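Acetyl-CoA C-acetyltransferase (Syntrophomonas wolfei subsp. wolfei, PDB 7N7Z) probably catalyses the thiolase reaction, transferring an acetyl group between two acetyl-CoA molecules to form acetoacetyl-CoA and free CoA, or the reverse cleavage. Local coordinates at residues I5-V10 and L276-G281; A34-N39 and E202-V207; N39-R44 and A259-S264; E54-T59 and G84-S89; V88-A93 and S393-L398. One frame throughout, in Å; residues are numbered along the deposited sequence.

Contact 1 (I5-V10 and L276-G281)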
# COMPACT_ATOMS: atom_id res chain seq x y z
N ILE B 5 -14.90 38.54 -31.95
CA ILE B 5 -15.18 37.59 -30.88
C ILE B 5 -16.59 37.82 -30.35
O ILE B 5 -17.13 38.93 -30.37
CB ILE B 5 -14.13 37.72 -29.77
CG1 ILE B 5 -14.32 39.04 -29.01
CG2 ILE B 5 -12.73 37.61 -30.37
CD1 ILE B 5 -13.11 39.51 -28.21
N ASN B 6 -17.20 36.74 -29.85
CA ASN B 6 -18.54 36.78 -29.31
C ASN B 6 -18.53 37.26 -27.86
O ASN B 6 -17.53 37.16 -27.15
CB ASN B 6 -19.20 35.40 -29.37
CG ASN B 6 -19.36 34.89 -30.78
OD1 ASN B 6 -18.76 33.87 -31.15
ND2 ASN B 6 -20.17 35.57 -31.58
N GLU B 7 -19.68 37.78 -27.42
CA GLU B 7 -19.93 38.04 -26.01
C GLU B 7 -20.45 36.76 -25.36
O GLU B 7 -21.25 36.03 -25.96
CB GLU B 7 -20.94 39.17 -25.83
CG GLU B 7 -20.33 40.56 -25.84
CD GLU B 7 -21.37 41.66 -25.99
OE1 GLU B 7 -21.33 42.62 -25.20
OE2 GLU B 7 -22.22 41.55 -26.89
N VAL B 8 -20.00 36.50 -24.14
CA VAL B 8 -20.35 35.28 -23.42
C VAL B 8 -21.18 35.65 -22.20
O VAL B 8 -20.93 36.66 -21.54
CB VAL B 8 -19.09 34.50 -23.00
CG1 VAL B 8 -19.48 33.19 -22.33
CG2 VAL B 8 -18.20 34.25 -24.22
N VAL B 9 -22.18 34.81 -21.91
CA VAL B 9 -23.07 35.01 -20.77
C VAL B 9 -23.18 33.70 -20.00
O VAL B 9 -22.90 32.62 -20.52
CB VAL B 9 -24.47 35.50 -21.19
CG1 VAL B 9 -24.38 36.87 -21.85
CG2 VAL B 9 -25.14 34.50 -22.12
N VAL B 10 -23.59 33.81 -18.74
CA VAL B 10 -23.88 32.67 -17.89
C VAL B 10 -25.39 32.54 -17.77
O VAL B 10 -26.08 33.53 -17.49
CB VAL B 10 -23.23 32.81 -16.50
CG1 VAL B 10 -23.35 31.51 -15.72
CG2 VAL B 10 -21.78 33.24 -16.64
N LEU B 276 -27.92 35.50 -17.10
CA LEU B 276 -27.79 36.00 -15.73
C LEU B 276 -26.75 37.10 -15.63
O LEU B 276 -26.99 38.12 -14.97
CB LEU B 276 -27.45 34.84 -14.79
CG LEU B 276 -28.33 33.60 -14.93
CD1 LEU B 276 -27.96 32.55 -13.89
CD2 LEU B 276 -29.79 33.97 -14.82
N MET B 277 -25.60 36.93 -16.26
CA MET B 277 -24.60 37.99 -16.30
C MET B 277 -23.63 37.71 -17.45
O MET B 277 -23.59 36.61 -17.99
CB MET B 277 -23.86 38.11 -14.96
CG MET B 277 -23.07 36.89 -14.55
SD MET B 277 -22.18 37.16 -13.01
CE MET B 277 -21.63 35.51 -12.63
N LYS B 278 -22.87 38.74 -17.80
CA LYS B 278 -22.00 38.71 -18.97
C LYS B 278 -20.54 38.77 -18.54
O LYS B 278 -20.16 39.61 -17.72
CB LYS B 278 -22.31 39.89 -19.90
CG LYS B 278 -21.20 40.21 -20.89
CD LYS B 278 -21.72 41.00 -22.09
CE LYS B 278 -22.51 42.21 -21.65
NZ LYS B 278 -22.78 43.17 -22.76
N LEU B 279 -19.73 37.87 -19.10
CA LEU B 279 -18.30 37.90 -18.86
C LEU B 279 -17.72 39.23 -19.32
O LEU B 279 -17.88 39.62 -20.49
CB LEU B 279 -17.62 36.74 -19.59
CG LEU B 279 -16.10 36.67 -19.50
CD1 LEU B 279 -15.65 36.43 -18.07
CD2 LEU B 279 -15.57 35.58 -20.42
N VAL B 280 -17.05 39.93 -18.42
CA VAL B 280 -16.36 41.18 -18.73
C VAL B 280 -14.88 40.95 -18.95
O VAL B 280 -14.30 41.42 -19.93
CB VAL B 280 -16.61 42.22 -17.61
CG1 VAL B 280 -15.88 43.52 -17.92
CG2 VAL B 280 -18.10 42.47 -17.43
N GLY B 281 -14.24 40.24 -18.03
CA GLY B 281 -12.82 39.95 -18.15
C GLY B 281 -12.45 38.78 -17.28
O GLY B 281 -13.19 38.38 -16.38
O HOH W 1 -18.25 38.55 -22.67
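The strands starting near Val8 and Met277 run antiparallel with a strong twist, their short axes 131° apart, and Val9 faces Lys278 as a non-hydrogen-bonded pair. On one side of this pair Val10 N donates to Met277 O at 2.9 Å, almost along the C=O axis; on the other Leu279 N meets Val8 O at 3.0 Å from above the carbonyl plane. Leu276 N adds a 2.7 Å bond to Val10 O. Beyond the Val8-Leu279 bond the two chains diverge, and a water accepts from Val8 N and donates to Leu279 O. Strands 8-20 and 277-285 are neighbours in the large mixed sheet, so a strand from the N-terminal half of the chain pairs here with one from the C-terminal half. On the face of Val9 and Lys278, Val9 CG1 lies 4.1 Å from Lys278 CB. The lysine leaves with CG anti to the backbone N (chi1 161°) and bends at chi3 (52°), which brings Lys278 NZ 2.9 Å from Glu7 OE1 in a salt bridge entered from above the carboxylate plane. An alanine in place of Lys278 would remove the ammonium and would probably leave the Glu7 carboxylate without its partner on 276-281. Lys265 also touches Glu7, Val9 and Lys278.

Contact 2 (A34-N39 and E202-V207)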
# COMPACT_ATOMS: atom_id res chain seq x y z
N ALA B 34 -20.21 16.38 -8.71
CA ALA B 34 -20.20 17.13 -9.96
C ALA B 34 -21.50 16.93 -10.73
O ALA B 34 -22.03 17.88 -11.33
CB ALA B 34 -19.00 16.72 -10.81
N ILE B 35 -22.02 15.70 -10.74
CA ILE B 35 -23.25 15.42 -11.48
C ILE B 35 -24.42 16.19 -10.88
O ILE B 35 -25.26 16.74 -11.60
CB ILE B 35 -23.52 13.90 -11.49
CG1 ILE B 35 -22.64 13.23 -12.55
CG2 ILE B 35 -24.99 13.62 -11.76
CD1 ILE B 35 -22.44 11.75 -12.32
N ILE B 36 -24.49 16.26 -9.55
CA ILE B 36 -25.58 16.97 -8.90
C ILE B 36 -25.50 18.46 -9.21
O ILE B 36 -26.50 19.09 -9.56
CB ILE B 36 -25.57 16.70 -7.38
CG1 ILE B 36 -25.95 15.25 -7.10
CG2 ILE B 36 -26.53 17.65 -6.67
CD1 ILE B 36 -25.65 14.79 -5.69
N ALA B 37 -24.30 19.04 -9.09
CA ALA B 37 -24.14 20.46 -9.38
C ALA B 37 -24.38 20.75 -10.85
O ALA B 37 -24.99 21.77 -11.20
CB ALA B 37 -22.74 20.92 -8.96
N ALA B 38 -23.90 19.87 -11.74
CA ALA B 38 -24.08 20.09 -13.17
C ALA B 38 -25.55 20.03 -13.56
O ALA B 38 -26.03 20.87 -14.32
CB ALA B 38 -23.27 19.06 -13.96
N ASN B 39 -26.27 19.03 -13.05
CA ASN B 39 -27.70 18.92 -13.36
C ASN B 39 -28.45 20.15 -12.87
O ASN B 39 -29.35 20.65 -13.56
CB ASN B 39 -28.28 17.65 -12.73
CG ASN B 39 -28.02 16.42 -13.58
OD1 ASN B 39 -28.02 16.48 -14.81
ND2 ASN B 39 -27.79 15.29 -12.91
N GLU B 202 -28.41 29.47 -4.32
CA GLU B 202 -27.34 28.91 -5.13
C GLU B 202 -27.11 27.43 -4.86
O GLU B 202 -26.62 26.71 -5.73
CB GLU B 202 -26.04 29.68 -4.88
CG GLU B 202 -25.51 29.58 -3.45
CD GLU B 202 -24.48 30.65 -3.14
OE1 GLU B 202 -24.85 31.84 -3.07
OE2 GLU B 202 -23.29 30.30 -2.96
N ILE B 203 -27.47 26.95 -3.67
CA ILE B 203 -27.16 25.59 -3.28
C ILE B 203 -28.14 24.63 -3.94
O ILE B 203 -29.32 24.93 -4.10
CB ILE B 203 -27.18 25.44 -1.75
CG1 ILE B 203 -25.82 25.84 -1.17
CG2 ILE B 203 -27.55 24.02 -1.33
CD1 ILE B 203 -25.77 25.86 0.35
N VAL B 204 -27.63 23.46 -4.32
CA VAL B 204 -28.46 22.30 -4.64
C VAL B 204 -28.12 21.22 -3.62
O VAL B 204 -26.94 20.89 -3.45
CB VAL B 204 -28.23 21.78 -6.07
CG1 VAL B 204 -26.75 21.48 -6.32
CG2 VAL B 204 -29.08 20.54 -6.33
N PRO B 205 -29.09 20.66 -2.90
CA PRO B 205 -28.76 19.74 -1.81
C PRO B 205 -28.20 18.42 -2.33
O PRO B 205 -28.46 18.00 -3.46
CB PRO B 205 -30.10 19.53 -1.09
CG PRO B 205 -31.14 19.82 -2.12
CD PRO B 205 -30.55 20.85 -3.04
N VAL B 206 -27.41 17.77 -1.48
CA VAL B 206 -26.84 16.46 -1.75
C VAL B 206 -27.53 15.45 -0.84
O VAL B 206 -27.56 15.63 0.38
CB VAL B 206 -25.32 16.44 -1.53
CG1 VAL B 206 -24.76 15.05 -1.78
CG2 VAL B 206 -24.65 17.47 -2.44
N VAL B 207 -28.07 14.39 -1.43
CA VAL B 207 -28.87 13.41 -0.71
C VAL B 207 -28.01 12.17 -0.49
O VAL B 207 -27.53 11.54 -1.44
CB VAL B 207 -30.15 13.07 -1.48
CG1 VAL B 207 -30.86 11.91 -0.83
CG2 VAL B 207 -31.06 14.28 -1.55
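Apolar packing carries nearly all of this contact, and Ile36 is its centre. Ile36 points from the helix toward 202-207, with CG1 anti to the carbonyl carbon (chi1 -69°) and CG2 anti to the backbone N, so the two branches part and serve different partners. The CG2 methyl meets both methyls of Val204, with Ile36 CG2 to Val204 CG1 at 3.9 Å. On the other branch Ile36 CD1 lies 4.0 Å from Val206 CG1, the two side chains crossing at about a right angle. Val204 holds CG1 in the crowded position between its own N and carbonyl carbon (chi1 55°), and this turns the methyl onto the helix backbone, 4.1 Å from Ala37 CA.

Contacts between apolar and polar atoms are few: Ile36 CG2 rests 3.8 Å from Pro205 O, and Val204 CG1 4.0 Å from Ile36 O.

Polar ties lie just beside the packing. Arg44, further along the same helix, donates from NH1 to Glu202 O and from NH2 to Ile203 O, while Glu202 OE2 forms a salt bridge with Arg15 NE. The chain at 202-207 belongs to the long excursion between strands 113-121 and 254-264, consistent with the loop-rich insertion of thiolases. With methyl groups doing the touching, on other methyls and on backbone atoms, the chemistry implies attraction with little directional preference; directional bonds come from neighbours such as Arg44.

Contact 3 (N39-R44 and A259-S264)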
# COMPACT_ATOMS: atom_id res chain seq x y z
N ASN B 39 -26.27 19.03 -13.05
CA ASN B 39 -27.70 18.92 -13.36
C ASN B 39 -28.45 20.15 -12.87
O ASN B 39 -29.35 20.65 -13.56
CB ASN B 39 -28.28 17.65 -12.73
CG ASN B 39 -28.02 16.42 -13.58
OD1 ASN B 39 -28.02 16.48 -14.81
ND2 ASN B 39 -27.79 15.29 -12.91
N ALA B 40 -28.10 20.65 -11.68
CA ALA B 40 -28.75 21.84 -11.16
C ALA B 40 -28.54 23.03 -12.09
O ALA B 40 -29.49 23.73 -12.45
CB ALA B 40 -28.23 22.15 -9.76
N ALA B 41 -27.29 23.27 -12.49
CA ALA B 41 -27.01 24.39 -13.38
C ALA B 41 -27.74 24.23 -14.71
O ALA B 41 -28.27 25.20 -15.25
CB ALA B 41 -25.50 24.52 -13.60
N ILE B 42 -27.77 23.01 -15.25
CA ILE B 42 -28.41 22.78 -16.54
C ILE B 42 -29.91 23.03 -16.45
O ILE B 42 -30.50 23.70 -17.31
CB ILE B 42 -28.10 21.36 -17.05
CG1 ILE B 42 -26.63 21.25 -17.45
CG2 ILE B 42 -29.01 21.02 -18.23
CD1 ILE B 42 -26.17 19.84 -17.77
N GLU B 43 -30.55 22.49 -15.42
CA GLU B 43 -31.98 22.70 -15.25
C GLU B 43 -32.29 24.18 -15.06
O GLU B 43 -33.22 24.72 -15.67
CB GLU B 43 -32.51 21.90 -14.06
CG GLU B 43 -34.01 22.07 -13.86
CD GLU B 43 -34.35 23.29 -13.04
OE1 GLU B 43 -35.08 24.17 -13.52
OE2 GLU B 43 -33.89 23.36 -11.88
N ARG B 44 -31.53 24.85 -14.19
CA ARG B 44 -31.79 26.26 -13.92
C ARG B 44 -31.65 27.10 -15.18
O ARG B 44 -32.41 28.05 -15.40
CB ARG B 44 -30.84 26.77 -12.84
CG ARG B 44 -31.11 26.18 -11.47
CD ARG B 44 -29.94 26.39 -10.52
NE ARG B 44 -30.23 25.86 -9.19
CZ ARG B 44 -29.54 26.15 -8.10
NH1 ARG B 44 -28.49 26.96 -8.14
NH2 ARG B 44 -29.90 25.62 -6.94
N ALA B 259 -21.05 24.19 -10.68
CA ALA B 259 -21.22 24.04 -12.12
C ALA B 259 -21.88 25.29 -12.68
O ALA B 259 -22.54 26.04 -11.96
CB ALA B 259 -22.06 22.80 -12.46
N ALA B 260 -21.69 25.50 -13.98
CA ALA B 260 -22.24 26.67 -14.65
C ALA B 260 -22.41 26.37 -16.13
O ALA B 260 -21.62 25.62 -16.71
CB ALA B 260 -21.35 27.90 -14.45
N VAL B 261 -23.44 26.96 -16.72
CA VAL B 261 -23.71 26.84 -18.15
C VAL B 261 -23.42 28.19 -18.78
O VAL B 261 -24.07 29.20 -18.46
CB VAL B 261 -25.16 26.41 -18.41
CG1 VAL B 261 -25.43 26.35 -19.91
CG2 VAL B 261 -25.45 25.07 -17.76
N PHE B 262 -22.45 28.22 -19.69
CA PHE B 262 -22.05 29.43 -20.39
C PHE B 262 -22.57 29.38 -21.83
O PHE B 262 -22.76 28.31 -22.40
CB PHE B 262 -20.53 29.60 -20.38
CG PHE B 262 -19.96 29.75 -19.00
CD1 PHE B 262 -19.59 28.64 -18.26
CD2 PHE B 262 -19.79 31.01 -18.44
CE1 PHE B 262 -19.07 28.77 -16.99
CE2 PHE B 262 -19.27 31.15 -17.16
CZ PHE B 262 -18.91 30.03 -16.44
N MET B 263 -22.79 30.56 -22.40
CA MET B 263 -23.36 30.66 -23.73
C MET B 263 -22.91 31.95 -24.39
O MET B 263 -22.68 32.96 -23.72
CB MET B 263 -24.89 30.62 -23.70
CG MET B 263 -25.47 29.24 -23.53
SD MET B 263 -27.27 29.26 -23.61
CE MET B 263 -27.65 27.97 -22.43
N SER B 264 -22.82 31.91 -25.72
CA SER B 264 -22.74 33.15 -26.49
C SER B 264 -24.04 33.92 -26.31
O SER B 264 -25.12 33.34 -26.23
CB SER B 264 -22.49 32.84 -27.96
OG SER B 264 -23.64 32.27 -28.56
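Ala41 and Ala259 point their CB atoms at each other, and Val261, two residues on along the strand, faces the helix as well; Ala260 between them turns away. Ala41 CB stands 4.0 Å from Ala259 CB and settles over the following peptide, 3.7 Å from Ala259 O. With only methyl groups intervening, backbone comes close to backbone: Ala41 CA is 5.4 Å from Ala260 CA, and the short axes of helix and strand pass at 6.9 Å, 37° from parallel. Val261 makes its contact through one branch. Val261 CG2, anti to the carbonyl carbon, fits against the helix backbone 3.8 Å from Ala41 O, and also meets Ile42 CG1 at 4.0 Å, the two side chains crossing at about a right angle. Ile42 has CG1 anti to its own carbonyl carbon (chi1 -70°), and its side chain goes on to touch Leu115 of strand 113-121 and Ile52. Phe262, which follows Val261, packs instead on Thr99, Cys103 and Ile106 of helix 94-107. Strand 254-264 is thus covered by helix 30-45 through its Ala259 and Val261 side and by helix 94-107 through Phe262, consistent with the layered alpha-beta-alpha-beta-alpha thiolase fold, in which helices sandwich the sheets.

Contact 4 (E54-T59 and G84-S89)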
# COMPACT_ATOMS: atom_id res chain seq x y z
N GLU B 54 -19.78 21.06 -25.04
CA GLU B 54 -18.61 20.51 -24.36
C GLU B 54 -18.82 20.58 -22.86
O GLU B 54 -19.77 21.21 -22.37
CB GLU B 54 -17.33 21.26 -24.75
CG GLU B 54 -17.26 22.68 -24.19
CD GLU B 54 -15.93 23.36 -24.47
OE1 GLU B 54 -14.94 22.65 -24.75
OE2 GLU B 54 -15.87 24.60 -24.41
N ILE B 55 -17.92 19.93 -22.13
CA ILE B 55 -17.77 20.12 -20.70
C ILE B 55 -16.30 20.39 -20.43
O ILE B 55 -15.43 19.66 -20.91
CB ILE B 55 -18.25 18.91 -19.88
CG1 ILE B 55 -18.10 19.19 -18.38
CG2 ILE B 55 -17.49 17.65 -20.27
CD1 ILE B 55 -18.61 18.08 -17.49
N VAL B 56 -16.02 21.46 -19.69
CA VAL B 56 -14.68 21.76 -19.19
C VAL B 56 -14.72 21.52 -17.69
O VAL B 56 -15.31 22.30 -16.93
CB VAL B 56 -14.25 23.19 -19.52
CG1 VAL B 56 -12.80 23.40 -19.14
CG2 VAL B 56 -14.47 23.48 -21.00
N GLY B 57 -14.10 20.42 -17.25
CA GLY B 57 -14.15 20.01 -15.86
C GLY B 57 -12.92 20.46 -15.10
O GLY B 57 -11.79 20.27 -15.55
N ALA B 58 -13.15 21.07 -13.94
CA ALA B 58 -12.09 21.54 -13.07
C ALA B 58 -11.99 20.65 -11.84
O ALA B 58 -13.01 20.26 -11.26
CB ALA B 58 -12.33 22.99 -12.65
N THR B 59 -10.76 20.33 -11.45
CA THR B 59 -10.48 19.58 -10.24
C THR B 59 -8.98 19.59 -10.01
O THR B 59 -8.20 19.65 -10.97
CB THR B 59 -10.99 18.13 -10.32
OG1 THR B 59 -11.08 17.58 -9.00
CG2 THR B 59 -10.06 17.27 -11.16
N GLY B 84 -17.43 18.01 -26.60
CA GLY B 84 -16.06 17.97 -26.15
C GLY B 84 -15.94 17.73 -24.66
O GLY B 84 -16.89 17.86 -23.90
N SER B 85 -14.73 17.35 -24.24
CA SER B 85 -14.48 17.07 -22.84
C SER B 85 -13.00 17.28 -22.56
O SER B 85 -12.15 16.95 -23.39
CB SER B 85 -14.89 15.64 -22.47
OG SER B 85 -14.05 14.69 -23.11
N CYS B 86 -12.70 17.84 -21.39
CA CYS B 86 -11.33 17.99 -20.94
C CYS B 86 -11.34 18.32 -19.45
O CYS B 86 -12.35 18.75 -18.90
CB CYS B 86 -10.59 19.08 -21.73
SG CYS B 86 -10.94 20.77 -21.17
N MET B 87 -10.19 18.09 -18.82
CA MET B 87 -10.01 18.33 -17.39
C MET B 87 -8.86 19.30 -17.21
O MET B 87 -7.77 19.08 -17.75
CB MET B 87 -9.74 17.02 -16.65
CG MET B 87 -9.62 17.18 -15.15
SD MET B 87 -9.71 15.59 -14.31
CE MET B 87 -8.11 14.93 -14.74
N VAL B 88 -9.09 20.36 -16.44
CA VAL B 88 -8.12 21.43 -16.26
C VAL B 88 -7.82 21.56 -14.77
O VAL B 88 -8.67 21.30 -13.92
CB VAL B 88 -8.63 22.77 -16.83
CG1 VAL B 88 -10.02 23.07 -16.31
CG2 VAL B 88 -7.67 23.92 -16.51
N SER B 89 -6.59 21.98 -14.47
CA SER B 89 -6.18 22.21 -13.10
C SER B 89 -5.29 23.44 -13.03
O SER B 89 -4.30 23.54 -13.77
CB SER B 89 -5.43 21.00 -12.53
OG SER B 89 -5.05 21.23 -11.18
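Gly57 O is the best-held polar atom between the two strands: it takes one strong hydrogen bond, from Val88 N at 2.8 Å nearly along the C=O axis, supplemented by a CA-H...O contact from Met87 CA at 3.2 Å. The N-H of the same glycine gives to Cys86 O at 2.9 Å along an almost straight path (170°). Toward the strand starts, Ile55 N bonds to Gly84 O at 2.9 Å, but from above the carbonyl plane; the bonds Cys86 N to Ile55 O and Thr59 N to Val88 O are weak.

On the face of Val56, Cys86 and Val88, Val56 CG1 touches both Cys86 SG at 3.8 Å and Val88 CG1 at 4.0 Å. Val88 has CG1 between its N and carbonyl carbon (chi1 51°), which also puts Val88 CG1 3.4 Å from Gly57 O. Met87, whose side chain is on the opposite face from Val88, has its SD 3.6 Å from Thr59 CG2; the Thr59 hydroxyl is hydrogen-bonded to Val119 O. Glu54 is held by Ser114 OG and by a salt bridge to Arg97 of the second subunit.

The strands run 4° from parallel and are joined through helix 69-76, a beta-alpha-beta crossover; strand 84-89, outermost in this chain, pairs antiparallel with a strand of the second subunit, so the sheet continues through the dimer interface as in other thiolases.

Contact 5 (V88-A93 and S393-L398)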
# COMPACT_ATOMS: atom_id res chain seq x y z
N VAL B 88 -9.09 20.36 -16.44
CA VAL B 88 -8.12 21.43 -16.26
C VAL B 88 -7.82 21.56 -14.77
O VAL B 88 -8.67 21.30 -13.92
CB VAL B 88 -8.63 22.77 -16.83
CG1 VAL B 88 -10.02 23.07 -16.31
CG2 VAL B 88 -7.67 23.92 -16.51
N SER B 89 -6.59 21.98 -14.47
CA SER B 89 -6.18 22.21 -13.10
C SER B 89 -5.29 23.44 -13.03
O SER B 89 -4.30 23.54 -13.77
CB SER B 89 -5.43 21.00 -12.53
OG SER B 89 -5.05 21.23 -11.18
N GLN B 90 -5.65 24.38 -12.16
CA GLN B 90 -4.80 25.49 -11.75
C GLN B 90 -4.88 25.64 -10.24
O GLN B 90 -5.07 26.73 -9.70
CB GLN B 90 -5.21 26.78 -12.47
CG GLN B 90 -4.16 27.89 -12.38
CD GLN B 90 -4.36 28.99 -13.42
OE1 GLN B 90 -4.76 28.73 -14.55
NE2 GLN B 90 -4.07 30.23 -13.03
N ASN B 91 -4.73 24.51 -9.54
CA ASN B 91 -4.88 24.43 -8.09
C ASN B 91 -6.16 25.13 -7.64
O ASN B 91 -7.26 24.72 -8.03
CB ASN B 91 -3.64 24.99 -7.39
CG ASN B 91 -2.53 23.97 -7.27
OD1 ASN B 91 -2.78 22.78 -7.12
ND2 ASN B 91 -1.29 24.44 -7.32
N CYS B 92 -6.04 26.18 -6.84
CA CYS B 92 -7.23 26.80 -6.26
C CYS B 92 -8.08 27.50 -7.31
O CYS B 92 -9.30 27.62 -7.14
CB CYS B 92 -6.83 27.78 -5.16
SG CYS B 92 -5.55 27.15 -4.05
N ALA B 93 -7.46 27.96 -8.40
CA ALA B 93 -8.17 28.64 -9.47
C ALA B 93 -8.61 27.68 -10.58
O ALA B 93 -8.92 28.14 -11.69
CB ALA B 93 -7.30 29.75 -10.06
N SER B 393 0.35 31.33 -9.74
CA SER B 393 -0.48 31.77 -10.86
C SER B 393 -1.92 32.02 -10.43
O SER B 393 -2.77 31.13 -10.54
CB SER B 393 -0.44 30.73 -11.99
OG SER B 393 0.86 30.65 -12.55
N ALA B 394 -2.21 33.23 -9.96
CA ALA B 394 -3.53 33.59 -9.49
C ALA B 394 -4.41 34.08 -10.64
O ALA B 394 -3.94 34.34 -11.75
CB ALA B 394 -3.44 34.66 -8.40
N MET B 395 -5.70 34.21 -10.36
CA MET B 395 -6.68 34.58 -11.37
C MET B 395 -7.66 35.60 -10.81
O MET B 395 -7.84 35.72 -9.59
CB MET B 395 -7.45 33.36 -11.89
CG MET B 395 -6.74 32.60 -12.99
SD MET B 395 -7.73 31.25 -13.65
CE MET B 395 -8.59 32.08 -14.98
N ALA B 396 -8.29 36.34 -11.72
CA ALA B 396 -9.35 37.28 -11.39
C ALA B 396 -10.27 37.39 -12.59
O ALA B 396 -9.85 37.20 -13.74
CB ALA B 396 -8.79 38.65 -11.01
N SER B 397 -11.54 37.69 -12.33
CA SER B 397 -12.53 37.79 -13.38
C SER B 397 -13.56 38.85 -13.01
O SER B 397 -13.82 39.10 -11.83
CB SER B 397 -13.22 36.44 -13.63
OG SER B 397 -13.76 35.91 -12.43
N LEU B 398 -14.14 39.47 -14.04
CA LEU B 398 -15.12 40.54 -13.87
C LEU B 398 -16.37 40.22 -14.67
O LEU B 398 -16.29 39.66 -15.77
CB LEU B 398 -14.54 41.89 -14.30
CG LEU B 398 -13.32 42.35 -13.52
CD1 LEU B 398 -12.56 43.42 -14.30
CD2 LEU B 398 -13.72 42.86 -12.15
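Gln90 lays its amide obliquely against Met395, with Gln90 NE2 3.6 Å from Met395 CG. The chain leaves with CG anti to the backbone N (chi1 -165°) and stays extended, reaching Ser393, whose O accepts from Gln90 NE2 at 2.9 Å. This bond is fairly straight (163° at the hydrogen), the oxygen close to the amide plane and the donor above the carbonyl plane. Gln90 OE1 takes a bond from Arg97 NH1, so both ends of the amide are held and its rotation is fixed. Met395 has CG anti to the carbonyl carbon (chi1 -84°) and an extended chi2, which put Met395 SD 3.9 Å from Ala93 CB. Ala93 N bonds to Gln90 O, closing the turn that carries Cys92, the predicted acyl-thioester nucleophile, just before helix 94-107. The Ala394 side chain is about 5 Å from that of Cys388, a predicted proton acceptor, so segments from the N- and C-terminal halves of the chain meet here beside predicted active-site residues. A leucine in place of Gln90 would lose the amide bonds to Ser393 and Arg97 and would probably loosen the Cys92 turn against strand 394-400. Ser393 OG is hydrogen-bonded to Ser83 O of the second subunit.

In the fold
Contacts 1, 3, 4 and 5 all reach the large mixed sheet, while contact 2 lies beside it, its helix shared with contact 3 through Asn39. Contact 3 meets contact 1 where strands 8-20 and 254-264 are neighbours, the two contact centres being about 14 Å apart. Contact 5 meets contact 1 at strands 277-285 and 394-400, with contact centres about 18 Å apart. Contacts 4 and 5 share Val88 and Ser89, so the strand that pairs with the second subunit leads directly into the turn carrying the predicted nucleophile Cys92. Along the chain, contacts 2, 3 and 4 nest inside the loop closed by contact 1, whereas contact 5 crosses it; contacts 1 and 5 tie the N-terminal half of the chain to the C-terminal half.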